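Long-range contacts in Pgp2 (Campylobacter jejuni subsp. jejuni, PDB 6XJ6), which probably trims peptidoglycan as an L,D-carboxypeptidase and directs helical cell shape through peptidoglycan binding by a pocket on its accessory NTF2-like domain: residues R50-E54 against K146-V150; I58-L62 against D129-T133; L104-V108 against I283-Q287; A168-I173 against E247-R251; L180-K184 against I231-I236. The contacts are given in a common frame with arbitrary orientation. Numbering follows the deposited sequence.

Contact 1 (R50-E54 against K146-V150)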
# COMPACT_ATOMS: atom_id res chain seq x y z
N ARG A 50 13.06 13.27 -3.88
CA ARG A 50 14.15 13.36 -4.85
C ARG A 50 14.04 12.19 -5.81
O ARG A 50 13.87 11.04 -5.37
CB ARG A 50 15.50 13.32 -4.13
CG ARG A 50 16.68 13.66 -5.03
CD ARG A 50 17.96 13.78 -4.21
NE ARG A 50 18.70 12.52 -4.14
CZ ARG A 50 19.96 12.34 -4.54
NH1 ARG A 50 20.68 13.35 -5.03
NH2 ARG A 50 20.52 11.14 -4.42
N LYS A 51 14.12 12.46 -7.10
CA LYS A 51 14.10 11.41 -8.11
C LYS A 51 15.50 10.81 -8.23
O LYS A 51 16.45 11.50 -8.61
CB LYS A 51 13.64 11.94 -9.46
CG LYS A 51 13.40 10.85 -10.49
CD LYS A 51 12.65 11.35 -11.72
CE LYS A 51 13.50 12.25 -12.58
NZ LYS A 51 12.75 12.74 -13.76
N ASP A 52 15.62 9.52 -7.90
CA ASP A 52 16.89 8.82 -7.89
C ASP A 52 17.09 7.89 -9.07
O ASP A 52 18.22 7.47 -9.32
CB ASP A 52 17.03 7.99 -6.61
CG ASP A 52 17.24 8.84 -5.38
OD1 ASP A 52 17.66 10.00 -5.54
OD2 ASP A 52 16.99 8.33 -4.27
N PHE A 53 16.03 7.56 -9.80
CA PHE A 53 16.12 6.64 -10.92
C PHE A 53 14.95 6.89 -11.85
O PHE A 53 13.84 7.23 -11.41
CB PHE A 53 16.12 5.18 -10.46
CG PHE A 53 16.13 4.19 -11.59
CD1 PHE A 53 17.33 3.70 -12.09
CD2 PHE A 53 14.95 3.74 -12.16
CE1 PHE A 53 17.35 2.80 -13.14
CE2 PHE A 53 14.97 2.83 -13.21
CZ PHE A 53 16.16 2.36 -13.69
N GLU A 54 15.19 6.70 -13.14
CA GLU A 54 14.13 6.79 -14.12
C GLU A 54 14.49 5.95 -15.33
O GLU A 54 15.63 5.97 -15.80
CB GLU A 54 13.92 8.25 -14.55
CG GLU A 54 12.94 8.44 -15.69
CD GLU A 54 12.82 9.89 -16.06
OE1 GLU A 54 12.06 10.61 -15.39
OE2 GLU A 54 13.52 10.32 -17.01
N LYS A 146 21.97 0.30 -11.53
CA LYS A 146 21.62 1.57 -10.90
C LYS A 146 20.34 1.44 -10.09
O LYS A 146 20.26 1.95 -8.97
CB LYS A 146 21.47 2.67 -11.95
CG LYS A 146 21.04 4.01 -11.34
CD LYS A 146 20.99 5.16 -12.35
CE LYS A 146 20.55 6.45 -11.66
NZ LYS A 146 20.59 7.64 -12.56
N PHE A 147 19.33 0.76 -10.63
CA PHE A 147 18.11 0.52 -9.87
C PHE A 147 18.44 -0.20 -8.55
O PHE A 147 17.95 0.19 -7.48
CB PHE A 147 17.13 -0.30 -10.70
CG PHE A 147 15.85 -0.62 -9.99
CD1 PHE A 147 15.72 -1.79 -9.27
CD2 PHE A 147 14.79 0.26 -10.02
CE1 PHE A 147 14.55 -2.09 -8.59
CE2 PHE A 147 13.62 -0.02 -9.35
CZ PHE A 147 13.50 -1.20 -8.63
N ALA A 148 19.27 -1.24 -8.61
CA ALA A 148 19.61 -2.00 -7.41
C ALA A 148 20.30 -1.12 -6.38
O ALA A 148 20.03 -1.23 -5.18
CB ALA A 148 20.49 -3.19 -7.78
N GLN A 149 21.21 -0.25 -6.83
CA GLN A 149 21.92 0.63 -5.91
C GLN A 149 20.96 1.59 -5.22
O GLN A 149 21.11 1.90 -4.04
CB GLN A 149 23.00 1.40 -6.67
CG GLN A 149 24.12 0.52 -7.19
CD GLN A 149 25.08 1.28 -8.09
OE1 GLN A 149 24.85 2.44 -8.43
NE2 GLN A 149 26.17 0.63 -8.47
N VAL A 150 19.95 2.08 -5.95
CA VAL A 150 19.04 3.07 -5.39
C VAL A 150 18.12 2.45 -4.34
O VAL A 150 17.73 3.12 -3.38
CB VAL A 150 18.25 3.78 -6.50
CG1 VAL A 150 17.09 4.59 -5.93
CG2 VAL A 150 19.17 4.68 -7.32
O HOH W 1 18.02 7.14 -13.84
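Lys146 reaches fully extended from the helix toward strand 50-54, a long aliphatic arm with a polar tip. Its CG approaches CD1 at the edge of the Phe53 ring (3.8 Å), and its CE reaches within 3.5 Å of Asp52 O. Beyond this, Lys146 NZ donates to water 1 over 2.9 Å, and the same water accepts from Glu54 N, also at 2.9 Å, so the ammonium group is linked to the backbone of Glu54 through water. Phe147 comes next, with its CB 4.2 Å from the centroid of the Phe53 ring, a CH-pi contact over the face. Its own ring turns an edge to that face in a T-shaped pair, centroids 5.5 Å apart and planes at 80°. Such packing shows how a helix can cover an edge strand of a mixed sheet, here in the L,D-transpeptidase-type domain: the axes approach to 8.4 Å and run at 147°. A classic beta bulge, Asp52 and Phe53 opposite Val41 of strand 38-45, lets two successive side chains face the helix. Val150, one turn after Lys146, uses both: its CG1 lies 3.5 Å from Asp52 CB, its CG2 4.4 Å from Phe53 CB, while Asp52 OD1 forms a salt bridge with Arg50 NE at 3.1 Å.

Contact 2 (I58-L62 against D129-T133)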
# COMPACT_ATOMS: atom_id res chain seq x y z
N ILE A 58 9.62 1.37 -20.65
CA ILE A 58 9.66 0.10 -19.94
C ILE A 58 8.66 -0.86 -20.58
O ILE A 58 7.80 -0.45 -21.36
CB ILE A 58 9.35 0.26 -18.44
CG1 ILE A 58 7.85 0.53 -18.24
CG2 ILE A 58 10.21 1.36 -17.84
CD1 ILE A 58 7.43 0.80 -16.81
N ILE A 59 8.76 -2.14 -20.22
CA ILE A 59 7.76 -3.14 -20.58
C ILE A 59 7.05 -3.59 -19.31
O ILE A 59 7.68 -4.12 -18.39
CB ILE A 59 8.39 -4.34 -21.31
CG1 ILE A 59 9.09 -3.89 -22.59
CG2 ILE A 59 7.32 -5.39 -21.63
CD1 ILE A 59 8.18 -3.21 -23.61
N THR A 60 5.74 -3.36 -19.27
CA THR A 60 4.87 -3.94 -18.25
C THR A 60 4.04 -5.06 -18.86
O THR A 60 4.08 -5.32 -20.07
CB THR A 60 3.94 -2.89 -17.64
OG1 THR A 60 2.94 -2.51 -18.60
CG2 THR A 60 4.72 -1.65 -17.24
N GLY A 61 3.26 -5.70 -18.01
CA GLY A 61 2.24 -6.61 -18.45
C GLY A 61 1.05 -5.85 -19.01
O GLY A 61 1.08 -4.64 -19.23
N LEU A 62 -0.03 -6.59 -19.21
CA LEU A 62 -1.19 -6.06 -19.92
C LEU A 62 -1.92 -5.01 -19.09
O LEU A 62 -1.85 -4.97 -17.85
CB LEU A 62 -2.16 -7.19 -20.25
CG LEU A 62 -1.63 -8.31 -21.16
CD1 LEU A 62 -2.75 -9.27 -21.50
CD2 LEU A 62 -1.02 -7.74 -22.43
N ASP A 129 7.64 -8.34 -24.60
CA ASP A 129 6.48 -7.51 -24.92
C ASP A 129 5.49 -7.65 -23.78
O ASP A 129 5.73 -8.39 -22.82
CB ASP A 129 5.87 -7.90 -26.28
CG ASP A 129 5.33 -9.32 -26.31
OD1 ASP A 129 4.88 -9.83 -25.27
OD2 ASP A 129 5.38 -9.94 -27.39
N GLU A 130 4.37 -6.93 -23.88
CA GLU A 130 3.42 -6.88 -22.77
C GLU A 130 2.81 -8.24 -22.46
O GLU A 130 2.26 -8.41 -21.36
CB GLU A 130 2.32 -5.86 -23.07
CG GLU A 130 1.56 -6.13 -24.36
CD GLU A 130 0.42 -5.16 -24.60
OE1 GLU A 130 -0.01 -4.49 -23.64
OE2 GLU A 130 -0.04 -5.06 -25.76
N PHE A 131 2.91 -9.21 -23.37
CA PHE A 131 2.36 -10.54 -23.11
C PHE A 131 3.35 -11.47 -22.43
O PHE A 131 2.92 -12.43 -21.78
CB PHE A 131 1.89 -11.17 -24.43
CG PHE A 131 0.80 -10.40 -25.12
CD1 PHE A 131 -0.52 -10.60 -24.76
CD2 PHE A 131 1.09 -9.47 -26.10
CE1 PHE A 131 -1.53 -9.89 -25.38
CE2 PHE A 131 0.09 -8.76 -26.71
CZ PHE A 131 -1.23 -8.97 -26.35
N LYS A 132 4.65 -11.21 -22.53
CA LYS A 132 5.66 -12.17 -22.10
C LYS A 132 6.10 -12.00 -20.64
O LYS A 132 6.64 -12.95 -20.06
CB LYS A 132 6.88 -12.09 -23.02
CG LYS A 132 6.64 -12.77 -24.36
CD LYS A 132 7.53 -12.24 -25.46
CE LYS A 132 7.25 -12.97 -26.78
NZ LYS A 132 5.79 -13.04 -27.10
N THR A 133 5.87 -10.84 -20.04
CA THR A 133 6.34 -10.63 -18.68
C THR A 133 5.43 -11.27 -17.64
O THR A 133 5.81 -11.30 -16.46
CB THR A 133 6.47 -9.13 -18.36
OG1 THR A 133 5.17 -8.54 -18.27
CG2 THR A 133 7.30 -8.41 -19.40
O HOH W 2 0.38 -2.94 -21.44
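Two loops can fit closely without a single direct hydrogen bond between them. Ile59 begins the contact, its CG2 lying 3.6 Å from Asp129 O and 3.8 Å from Thr133 CG2. At Thr60 the side chain points away and the backbone takes over: Thr60 O receives a CA-H...O contact from Glu130 CA at 3.2 Å. Gly61 returns the gesture, its CA 3.4 Å from Glu130 O, and the two CA atoms, Gly61 and Glu130, are just 4.5 Å apart. The loop 129-133 that offers these groups is shaped by an Asx turn, Asp129 OD1 accepting from Phe131 N at 2.8 Å, and it leads to Cys136, the predicted nucleophile of this YkuD-family domain. Thr133 OG1 hydrogen-bonds to Cys136 O, so the contact lies beside the probable active site, whereas Gly61 N is satisfied by Thr74 OG1. Water 2 adds an indirect link, donating to Gly61 O (2.9 Å) and to Glu130 OE1 (2.7 Å). Leu62 finishes the run on an apolar note: its CD2 sits 3.6 Å from Glu130 CG and over the face of the Phe131 ring, 3.9 Å from the centroid, in a CH-pi contact.

Contact 3 (L104-V108 against I283-Q287)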
# COMPACT_ATOMS: atom_id res chain seq x y z
N LEU A 104 -3.29 -7.65 0.93
CA LEU A 104 -4.46 -8.08 1.69
C LEU A 104 -5.76 -7.69 0.99
O LEU A 104 -6.72 -8.47 0.96
CB LEU A 104 -4.42 -7.49 3.10
CG LEU A 104 -5.63 -7.82 3.98
CD1 LEU A 104 -5.70 -9.30 4.28
CD2 LEU A 104 -5.55 -7.00 5.25
N LEU A 105 -5.82 -6.47 0.44
CA LEU A 105 -7.03 -6.05 -0.25
C LEU A 105 -7.30 -6.94 -1.46
O LEU A 105 -8.42 -7.41 -1.67
CB LEU A 105 -6.91 -4.58 -0.66
CG LEU A 105 -8.13 -4.00 -1.38
CD1 LEU A 105 -9.35 -3.94 -0.48
CD2 LEU A 105 -7.79 -2.62 -1.92
N ASP A 106 -6.27 -7.18 -2.27
CA ASP A 106 -6.38 -8.13 -3.37
C ASP A 106 -6.94 -9.45 -2.88
O ASP A 106 -7.86 -10.02 -3.50
CB ASP A 106 -5.00 -8.37 -3.98
CG ASP A 106 -4.40 -7.13 -4.63
OD1 ASP A 106 -5.15 -6.32 -5.21
OD2 ASP A 106 -3.16 -6.99 -4.59
N LYS A 107 -6.40 -9.97 -1.78
CA LYS A 107 -6.80 -11.30 -1.32
C LYS A 107 -8.25 -11.32 -0.88
O LYS A 107 -8.99 -12.25 -1.22
CB LYS A 107 -5.89 -11.77 -0.19
CG LYS A 107 -4.47 -12.12 -0.62
CD LYS A 107 -3.64 -12.51 0.59
CE LYS A 107 -2.26 -12.98 0.21
NZ LYS A 107 -1.52 -13.40 1.42
N VAL A 108 -8.68 -10.34 -0.09
CA VAL A 108 -10.06 -10.38 0.40
C VAL A 108 -11.05 -10.12 -0.73
O VAL A 108 -12.22 -10.51 -0.62
CB VAL A 108 -10.31 -9.46 1.62
CG1 VAL A 108 -9.36 -9.83 2.75
CG2 VAL A 108 -10.17 -8.00 1.25
N ILE A 283 -12.94 1.61 6.04
CA ILE A 283 -11.97 0.52 5.95
C ILE A 283 -12.52 -0.56 5.02
O ILE A 283 -13.66 -1.02 5.19
CB ILE A 283 -11.67 -0.04 7.34
CG1 ILE A 283 -11.00 1.03 8.21
CG2 ILE A 283 -10.80 -1.29 7.25
CD1 ILE A 283 -11.03 0.73 9.68
N LEU A 284 -11.71 -0.96 4.04
CA LEU A 284 -12.06 -2.00 3.08
C LEU A 284 -11.38 -3.33 3.38
O LEU A 284 -11.90 -4.38 2.98
CB LEU A 284 -11.66 -1.57 1.67
CG LEU A 284 -12.21 -0.21 1.24
CD1 LEU A 284 -11.60 0.24 -0.07
CD2 LEU A 284 -13.72 -0.30 1.12
N ALA A 285 -10.24 -3.30 4.05
CA ALA A 285 -9.52 -4.50 4.45
C ALA A 285 -8.63 -4.13 5.62
O ALA A 285 -8.06 -3.03 5.65
CB ALA A 285 -8.67 -5.05 3.30
N GLU A 286 -8.52 -5.04 6.58
CA GLU A 286 -7.78 -4.75 7.80
C GLU A 286 -6.96 -5.97 8.20
O GLU A 286 -7.50 -7.08 8.33
CB GLU A 286 -8.72 -4.37 8.95
CG GLU A 286 -8.02 -4.29 10.30
CD GLU A 286 -8.92 -3.77 11.41
OE1 GLU A 286 -10.13 -3.62 11.16
OE2 GLU A 286 -8.41 -3.55 12.53
N GLN A 287 -5.67 -5.74 8.41
CA GLN A 287 -4.81 -6.63 9.15
C GLN A 287 -4.62 -6.00 10.53
O GLN A 287 -4.91 -6.61 11.56
CB GLN A 287 -3.46 -6.76 8.46
CG GLN A 287 -2.47 -7.62 9.21
CD GLN A 287 -1.15 -7.73 8.50
OE1 GLN A 287 -1.08 -8.17 7.35
NE2 GLN A 287 -0.08 -7.33 9.18
OXT GLN A 287 -4.19 -4.84 10.64
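A single helical turn, 104-108, held by a bond from Val108 N to Leu104 O (2.9 Å), lies against the last residues of the chain, with the CA atoms of Leu105 and Ala285 only 5.5 Å apart. The C-terminal strand turns a corner at Leu284, where Leu284 and Ala285 form a classic beta bulge opposite Tyr272, and both side chains consequently point toward the helix. A small residue at the centre permits this closeness: Ala285 CB touches Leu104 CD2 (4.2 Å), Leu105 CD1 (4.0 Å) and Val108 CG2 (3.9 Å). To one side Leu105 CD1 also meets Leu284 CB at 3.9 Å; to the other, Leu104 CD2 rests on the backbone, 3.4 Å from Gln287 N. No hydrogen bond crosses the contact, whose side-chain packing is largely apolar, and it joins the catalytic domain to the NTF2-like domain. Around it, Tyr272 of strand 263-275 touches Leu104 and Leu105, Met249 of strand 249-260 packs on Leu105 and Leu284, and Glu286 pairs with Lys269 of strand 263-275 and with Tyr199.

Contact 4 (A168-I173 against E247-R251)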
# COMPACT_ATOMS: atom_id res chain seq x y z
N ALA A 168 -1.39 11.82 -3.44
CA ALA A 168 -2.01 12.13 -2.17
C ALA A 168 -2.20 13.63 -2.03
O ALA A 168 -1.47 14.44 -2.61
CB ALA A 168 -1.15 11.61 -1.02
N LYS A 169 -3.21 14.00 -1.24
CA LYS A 169 -3.53 15.39 -0.97
C LYS A 169 -3.41 15.63 0.53
O LYS A 169 -3.78 14.78 1.34
CB LYS A 169 -4.94 15.75 -1.45
CG LYS A 169 -5.18 15.46 -2.94
CD LYS A 169 -4.25 16.27 -3.84
CE LYS A 169 -4.15 15.68 -5.24
NZ LYS A 169 -3.11 16.38 -6.05
N LYS A 170 -2.89 16.80 0.89
CA LYS A 170 -2.63 17.10 2.30
C LYS A 170 -3.91 17.03 3.13
O LYS A 170 -3.91 16.48 4.23
CB LYS A 170 -1.97 18.48 2.40
CG LYS A 170 -1.73 18.98 3.81
CD LYS A 170 -1.04 20.35 3.77
CE LYS A 170 -0.88 20.99 5.16
NZ LYS A 170 -0.39 22.39 5.05
N ASP A 171 -5.01 17.56 2.60
CA ASP A 171 -6.26 17.55 3.35
C ASP A 171 -6.75 16.13 3.58
O ASP A 171 -7.33 15.83 4.63
CB ASP A 171 -7.33 18.35 2.61
CG ASP A 171 -8.63 18.43 3.38
OD1 ASP A 171 -8.72 19.25 4.32
OD2 ASP A 171 -9.57 17.66 3.05
N GLN A 172 -6.53 15.25 2.61
CA GLN A 172 -6.96 13.86 2.73
C GLN A 172 -6.11 13.09 3.73
O GLN A 172 -6.63 12.31 4.53
CB GLN A 172 -6.91 13.18 1.35
CG GLN A 172 -7.94 13.72 0.36
CD GLN A 172 -7.75 13.21 -1.07
OE1 GLN A 172 -6.78 12.50 -1.38
NE2 GLN A 172 -8.67 13.58 -1.95
N ILE A 173 -4.79 13.28 3.69
CA ILE A 173 -3.94 12.62 4.68
C ILE A 173 -4.30 13.09 6.08
O ILE A 173 -4.40 12.28 7.01
CB ILE A 173 -2.45 12.87 4.34
CG1 ILE A 173 -2.10 12.13 3.05
CG2 ILE A 173 -1.56 12.46 5.51
CD1 ILE A 173 -0.66 12.25 2.65
N GLU A 247 -12.11 5.63 -7.05
CA GLU A 247 -12.23 5.86 -5.62
C GLU A 247 -10.97 6.53 -5.11
O GLU A 247 -9.89 6.36 -5.67
CB GLU A 247 -12.44 4.55 -4.83
CG GLU A 247 -13.74 3.82 -5.13
CD GLU A 247 -14.97 4.48 -4.54
OE1 GLU A 247 -14.85 5.42 -3.72
OE2 GLU A 247 -16.09 4.05 -4.90
N THR A 248 -11.12 7.32 -4.05
CA THR A 248 -9.98 7.92 -3.37
C THR A 248 -9.57 6.94 -2.29
O THR A 248 -10.25 6.81 -1.27
CB THR A 248 -10.36 9.27 -2.78
OG1 THR A 248 -10.90 10.10 -3.81
CG2 THR A 248 -9.12 9.95 -2.18
N MET A 249 -8.48 6.23 -2.53
CA MET A 249 -8.06 5.14 -1.67
C MET A 249 -6.67 5.41 -1.13
O MET A 249 -5.84 6.07 -1.78
CB MET A 249 -8.06 3.81 -2.42
CG MET A 249 -9.45 3.38 -2.80
SD MET A 249 -9.48 1.85 -3.74
CE MET A 249 -8.76 0.73 -2.57
N TYR A 250 -6.43 4.91 0.08
CA TYR A 250 -5.13 5.02 0.72
C TYR A 250 -4.82 3.73 1.45
O TYR A 250 -5.73 2.99 1.85
CB TYR A 250 -5.09 6.15 1.75
CG TYR A 250 -4.99 7.55 1.17
CD1 TYR A 250 -6.10 8.19 0.67
CD2 TYR A 250 -3.78 8.22 1.15
CE1 TYR A 250 -6.00 9.50 0.15
CE2 TYR A 250 -3.68 9.49 0.63
CZ TYR A 250 -4.79 10.12 0.13
OH TYR A 250 -4.67 11.41 -0.37
N ARG A 251 -3.52 3.48 1.61
CA ARG A 251 -3.03 2.43 2.49
C ARG A 251 -2.46 3.09 3.73
O ARG A 251 -1.72 4.08 3.62
CB ARG A 251 -1.94 1.61 1.80
CG ARG A 251 -1.57 0.38 2.57
CD ARG A 251 -0.37 -0.30 1.98
NE ARG A 251 0.82 0.18 2.66
CZ ARG A 251 1.89 -0.56 2.94
NH1 ARG A 251 1.96 -1.83 2.58
NH2 ARG A 251 2.90 0.01 3.58
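A buried tyrosine hydroxyl is best accommodated when it both gives and receives a hydrogen bond, and Tyr250 does exactly that. Its OH accepts from Lys169 N at 3.1 Å, with a nearly straight N-H...O angle of 162°, and donates to Gln172 OE1 over a short 2.6 Å. Lys169 occupies the N-cap position of helix 170-188, so its backbone NH is not taken up by the helix and can be spent on the tyrosine; its carbonyl, by contrast, is used inside the helix, where Ile173 N donates to Lys169 O at 3.0 Å. Gln172, whose CB points toward the strand, also brings OE1 within 3.6 Å of Thr248 CG2. The polar partners approach near the plane of the ring, the direction a phenol hydroxyl prefers. Apolar contacts flank the ring: Ala168 CB and Ile173 CG1 lie 3.7 and 3.9 Å from Tyr250 CE2. The strand's own backbone is paired within its sheet, Tyr250 with Val273 and Thr248 with Ile275, while the helix turns outward to Lys6 through Asp171 and to Gly14 through the Lys170 ammonium. A helix start fastened by one long side chain to a curved antiparallel sheet is in keeping with the NTF2-like fold, in which a long helix lies across such a sheet.

Contact 5 (L180-K184 against I231-I236)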
# COMPACT_ATOMS: atom_id res chain seq x y z
N LEU A 180 -8.19 7.92 11.80
CA LEU A 180 -7.46 6.79 12.37
C LEU A 180 -7.44 6.86 13.89
O LEU A 180 -7.66 5.85 14.57
CB LEU A 180 -6.03 6.80 11.82
CG LEU A 180 -5.11 5.67 12.31
CD1 LEU A 180 -5.55 4.34 11.72
CD2 LEU A 180 -3.68 5.98 11.94
N PHE A 181 -7.13 8.03 14.45
CA PHE A 181 -7.04 8.13 15.91
C PHE A 181 -8.41 8.16 16.56
O PHE A 181 -8.54 7.78 17.73
CB PHE A 181 -6.16 9.32 16.30
CG PHE A 181 -4.70 9.01 16.17
CD1 PHE A 181 -4.03 8.38 17.20
CD2 PHE A 181 -4.03 9.27 15.00
CE1 PHE A 181 -2.70 8.05 17.08
CE2 PHE A 181 -2.69 8.93 14.87
CZ PHE A 181 -2.03 8.32 15.91
N THR A 182 -9.45 8.59 15.83
CA THR A 182 -10.81 8.51 16.34
C THR A 182 -11.27 7.06 16.39
O THR A 182 -11.91 6.62 17.36
CB THR A 182 -11.74 9.33 15.45
OG1 THR A 182 -11.29 10.70 15.42
CG2 THR A 182 -13.18 9.28 15.95
N TRP A 183 -10.94 6.29 15.35
CA TRP A 183 -11.20 4.86 15.33
C TRP A 183 -10.44 4.15 16.45
O TRP A 183 -11.00 3.29 17.14
CB TRP A 183 -10.80 4.34 13.95
CG TRP A 183 -10.69 2.85 13.74
CD1 TRP A 183 -11.70 1.96 13.53
CD2 TRP A 183 -9.47 2.11 13.63
NE1 TRP A 183 -11.19 0.70 13.33
CE2 TRP A 183 -9.82 0.77 13.38
CE3 TRP A 183 -8.12 2.45 13.72
CZ2 TRP A 183 -8.86 -0.24 13.22
CZ3 TRP A 183 -7.17 1.45 13.57
CH2 TRP A 183 -7.55 0.13 13.33
N LYS A 184 -9.17 4.52 16.66
CA LYS A 184 -8.39 3.97 17.76
C LYS A 184 -9.06 4.22 19.10
O LYS A 184 -9.14 3.32 19.95
CB LYS A 184 -6.99 4.59 17.74
CG LYS A 184 -6.06 4.13 18.85
CD LYS A 184 -4.73 4.87 18.77
CE LYS A 184 -3.82 4.53 19.92
NZ LYS A 184 -4.34 5.04 21.22
N ILE A 231 -3.21 1.31 24.16
CA ILE A 231 -2.71 1.00 22.83
C ILE A 231 -2.00 2.23 22.27
O ILE A 231 -2.46 3.36 22.44
CB ILE A 231 -3.86 0.54 21.91
CG1 ILE A 231 -3.36 0.28 20.49
CG2 ILE A 231 -4.99 1.57 21.91
CD1 ILE A 231 -4.36 -0.45 19.62
N LYS A 232 -0.87 2.00 21.60
CA LYS A 232 -0.10 3.06 20.96
C LYS A 232 0.19 2.69 19.52
O LYS A 232 0.52 1.55 19.21
CB LYS A 232 1.23 3.28 21.69
CG LYS A 232 1.13 4.20 22.90
CD LYS A 232 2.44 4.24 23.67
CE LYS A 232 2.47 3.19 24.78
NZ LYS A 232 3.84 2.64 25.00
N PHE A 233 0.05 3.68 18.63
CA PHE A 233 0.41 3.53 17.22
C PHE A 233 1.74 4.22 16.98
O PHE A 233 2.00 5.30 17.52
CB PHE A 233 -0.64 4.16 16.30
CG PHE A 233 -1.97 3.46 16.28
CD1 PHE A 233 -2.18 2.27 16.97
CD2 PHE A 233 -3.02 4.00 15.56
CE1 PHE A 233 -3.41 1.63 16.92
CE2 PHE A 233 -4.25 3.37 15.51
CZ PHE A 233 -4.45 2.19 16.20
N SER A 234 2.58 3.60 16.16
CA SER A 234 3.85 4.21 15.78
C SER A 234 4.19 3.80 14.36
O SER A 234 3.55 2.93 13.77
CB SER A 234 4.97 3.84 16.76
OG SER A 234 5.25 2.46 16.73
N ASP A 235 5.21 4.46 13.81
CA ASP A 235 5.71 4.18 12.46
C ASP A 235 4.58 4.25 11.43
O ASP A 235 4.42 3.36 10.59
CB ASP A 235 6.44 2.84 12.41
CG ASP A 235 7.25 2.65 11.14
OD1 ASP A 235 7.68 3.66 10.54
OD2 ASP A 235 7.46 1.49 10.74
N ILE A 236 3.80 5.32 11.47
CA ILE A 236 2.64 5.44 10.59
C ILE A 236 3.08 5.88 9.20
O ILE A 236 3.75 6.90 9.04
CB ILE A 236 1.61 6.41 11.17
CG1 ILE A 236 1.12 5.91 12.54
CG2 ILE A 236 0.41 6.54 10.22
CD1 ILE A 236 0.35 6.96 13.31
O HOH W 3 -4.92 3.71 24.36
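Phe233 presents one face of its ring to the aliphatic part of Lys184, whose CD stands 3.6 Å from the ring centroid and only 10° off the normal, a well-formed CH-pi contact. The ammonium group goes further: Lys184 NZ, 5.6 Å from the same centroid and at most weakly attracted to it, donates instead to Ile231 O at 2.8 Å. The lysine thereby shows how one side chain can pack with its stem and bond with its tip. Leu180, one helical turn earlier, brings its CG to the edge of the Phe233 ring, 4.0 Å from CE2. Trp183 CZ3 approaches Phe233 CZ at 3.9 Å, and the ring of Phe181 meets that of Phe233 obliquely, centroids 5.8 Å apart. Asp235, with left-handed backbone angles, turns a corner in the strand, so that Ile236 as well as Phe233 faces the helix; Ile236 CD1 lies 3.8 Å from Phe181 CZ and 4.4 Å from Leu180 CD2. Helix and strand run roughly antiparallel, their axes at 153° and 10.6 Å apart, the spacing of a helix laid on a sheet. Within the NTF2-like domain, Phe254 of the neighbouring strand 249-260 meets the Phe233 ring, Leu271 of strand 263-275 lies against Leu180 and Trp183, and Tyr199 takes the hydrogen bond of Trp183 NE1.

From the N terminus, strand 48-56 and the loop after it open contacts 1 and 2, and helix 104-108 opens contact 3 before either has closed. Contact 2 closes first, at 129-133, nested within contact 1, which closes at 146-150; both stay inside the catalytic domain. Contact 3 crosses them and waits for the C terminus, tying that domain to the NTF2-like sheet. Inside its loop sits contact 4, and inside contact 4 sits contact 5, both built on helix 170-188 against the neighbouring strands 249-260 and 232-240. Met249 from contact 4's strand and Trp183 from contact 5's helix touch contact 3, and contacts 3, 4 and 5 all reach the same antiparallel sheet.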